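Local coordinates for protein toluene, o-xylene monooxygenase oxygenase subunit (Pseudomonas stutzeri, PDB 2INC) that probably serves as the beta-type subunit of a diiron hydroxylase that oxidises toluene and o-xylene, pairing with the subunit that holds the carboxylate-bridged iron centre, at residues S25-H29 / P140-N146. Residues are numbered along the deposited sequence; the frame is centred on the assembly and turned at random.
Sequences STNLH and PASTITN
Residues 25-29 leave the end of helix 20-25 and wrap, without regular structure, around the N-terminus of helix 142-172. Thr26 is extended, and Asn27 takes left-handed backbone angles (phi 62°, psi 44°), which asparagine tolerates better than most residues, so the chain turns there and puts two polar backbone groups around one side chain. In register, the CA of Ser25 lies 5.7 Å from that of Thr143 and the CA of Leu28 5.5 Å from that of Ser142.

Direct hydrogen bonding centres on Ser142, in the p rotamer: its OG donates to Ser25 O (2.6 Å) and accepts from Leu28 N (3.0 Å). A short hydroxyl can serve a carbonyl and an amide at once. Ala141 is the N-cap residue, its O receiving Thr145 N at 2.9 Å.

Three waters extend the polar seam. One accepts from His29 N (3.1 Å) and Ser142 N (2.8 Å). Another accepts from Asn27 N (3.1 Å) and donates weakly to Thr143 OG1 (3.3 Å); the third lies between Ser25 OG (2.7 Å), also hydrogen-bonded to Tyr21 O one turn back, and Asn146 OD1 (3.0 Å).

Van der Waals and CH-pi contacts flank these bonds. The flat His29 ring (chi1 m) receives Ser142 CB over its face, 4.3 Å from the centroid. Leu28 CB meets Ser142 CB at 3.6 Å, and Thr26 CG2 touches Thr143 CG2 at 3.9 Å.

The Ser142 bonds and the waters thus join an N-terminal loop to the first turn of a long helix in this family's all-helical, ferritin-like fold. Around it, Thr143 OG1 bonds Phe68 O, Thr145 OG1 bonds His136 O of helix 121-138, and a neighbouring chain hydrogen-bonds the carbonyls of Thr26 and Asn27.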
loop_
_atom_site.group_PDB
_atom_site.type_symbol
_atom_site.label_atom_id
_atom_site.label_comp_id
_atom_site.label_asym_id
_atom_site.label_seq_id
_atom_site.Cartn_x
_atom_site.Cartn_y
_atom_site.Cartn_z
ATOM N N SER B 25 -20.649 -3.657 6.633
ATOM C CA SER B 25 -21.836 -3.966 5.791
ATOM C C SER B 25 -23.174 -3.965 6.487
ATOM O O SER B 25 -24.219 -3.914 5.801
ATOM C CB SER B 25 -21.701 -5.320 5.082
ATOM O OG SER B 25 -20.416 -5.410 4.509
ATOM N N THR B 26 -23.172 -4.095 7.821
ATOM C CA THR B 26 -24.415 -4.405 8.506
ATOM C C THR B 26 -25.129 -3.189 9.097
ATOM O O THR B 26 -24.494 -2.278 9.644
ATOM C CB THR B 26 -24.196 -5.467 9.626
ATOM O OG1 THR B 26 -23.160 -5.006 10.502
ATOM C CG2 THR B 26 -23.716 -6.758 9.010
ATOM N N ASN B 27 -26.457 -3.205 8.987
ATOM C CA ASN B 27 -27.314 -2.311 9.742
ATOM C C ASN B 27 -27.027 -0.905 9.390
ATOM O O ASN B 27 -26.985 -0.043 10.306
ATOM C CB ASN B 27 -27.137 -2.517 11.257
ATOM C CG ASN B 27 -27.737 -3.833 11.717
ATOM O OD1 ASN B 27 -28.625 -3.862 12.556
ATOM N ND2 ASN B 27 -27.294 -4.915 11.128
ATOM N N LEU B 28 -26.883 -0.625 8.072
ATOM C CA LEU B 28 -26.493 0.732 7.642
ATOM C C LEU B 28 -27.629 1.611 7.128
ATOM O O LEU B 28 -27.467 2.828 7.100
ATOM C CB LEU B 28 -25.375 0.673 6.532
ATOM C CG LEU B 28 -24.151 -0.173 6.943
ATOM C CD1 LEU B 28 -23.201 -0.314 5.852
ATOM C CD2 LEU B 28 -23.474 0.442 8.179
ATOM N N HIS B 29 -28.751 1.027 6.675
ATOM C CA HIS B 29 -29.870 1.846 6.222
ATOM C C HIS B 29 -30.530 2.395 7.464
ATOM O O HIS B 29 -30.717 1.664 8.448
ATOM C CB HIS B 29 -30.893 1.056 5.419
ATOM C CG HIS B 29 -30.381 0.644 4.073
ATOM N ND1 HIS B 29 -30.891 -0.424 3.364
ATOM C CD2 HIS B 29 -29.426 1.193 3.292
ATOM C CE1 HIS B 29 -30.238 -0.543 2.226
ATOM N NE2 HIS B 29 -29.355 0.438 2.147
ATOM N N PRO B 140 -34.600 -3.734 1.824
ATOM C CA PRO B 140 -34.695 -3.305 3.221
ATOM C C PRO B 140 -33.508 -3.500 4.199
ATOM O O PRO B 140 -33.699 -3.263 5.397
ATOM C CB PRO B 140 -35.886 -4.121 3.732
ATOM C CG PRO B 140 -35.763 -5.421 2.962
ATOM C CD PRO B 140 -35.211 -5.073 1.619
ATOM N N ALA B 141 -32.337 -3.945 3.756
ATOM C CA ALA B 141 -31.182 -4.174 4.612
ATOM C C ALA B 141 -29.949 -3.848 3.781
ATOM O O ALA B 141 -29.873 -4.234 2.596
ATOM C CB ALA B 141 -31.104 -5.580 5.011
ATOM N N SER B 142 -28.959 -3.220 4.414
ATOM C CA SER B 142 -27.694 -2.886 3.739
ATOM C C SER B 142 -26.934 -4.094 3.190
ATOM O O SER B 142 -26.243 -4.003 2.156
ATOM C CB SER B 142 -26.822 -2.009 4.650
ATOM O OG SER B 142 -26.528 -2.683 5.865
ATOM N N THR B 143 -27.051 -5.244 3.824
ATOM C CA THR B 143 -26.356 -6.423 3.316
ATOM C C THR B 143 -27.059 -6.979 2.060
ATOM O O THR B 143 -26.387 -7.535 1.195
ATOM C CB THR B 143 -26.260 -7.570 4.343
ATOM O OG1 THR B 143 -27.561 -7.751 4.926
ATOM C CG2 THR B 143 -25.213 -7.249 5.423
ATOM N N ILE B 144 -28.372 -6.773 1.931
ATOM C CA ILE B 144 -29.084 -7.142 0.697
ATOM C C ILE B 144 -28.697 -6.103 -0.371
ATOM O O ILE B 144 -28.293 -6.474 -1.474
ATOM C CB ILE B 144 -30.594 -7.125 0.880
ATOM C CG1 ILE B 144 -31.016 -8.170 1.904
ATOM C CG2 ILE B 144 -31.320 -7.442 -0.443
ATOM C CD1 ILE B 144 -32.525 -7.969 2.300
ATOM N N THR B 145 -28.817 -4.822 -0.048
ATOM C CA THR B 145 -28.329 -3.764 -0.959
ATOM C C THR B 145 -26.895 -3.972 -1.518
ATOM O O THR B 145 -26.669 -3.792 -2.729
ATOM C CB THR B 145 -28.415 -2.367 -0.302
ATOM O OG1 THR B 145 -29.778 -2.002 -0.207
ATOM C CG2 THR B 145 -27.639 -1.340 -1.152
ATOM N N ASN B 146 -25.933 -4.361 -0.678
ATOM C CA ASN B 146 -24.575 -4.517 -1.161
ATOM C C ASN B 146 -24.430 -5.647 -2.183
ATOM O O ASN B 146 -23.692 -5.484 -3.135
ATOM C CB ASN B 146 -23.591 -4.717 -0.033
ATOM C CG ASN B 146 -23.371 -3.478 0.797
ATOM O OD1 ASN B 146 -22.634 -3.534 1.776
ATOM N ND2 ASN B 146 -24.015 -2.355 0.424
HETATM O O HOH W 1 -20.385 -5.504 1.774
HETATM O O HOH W 2 -27.529 -5.652 7.497
HETATM O O HOH W 3 -29.692 -1.953 6.774
#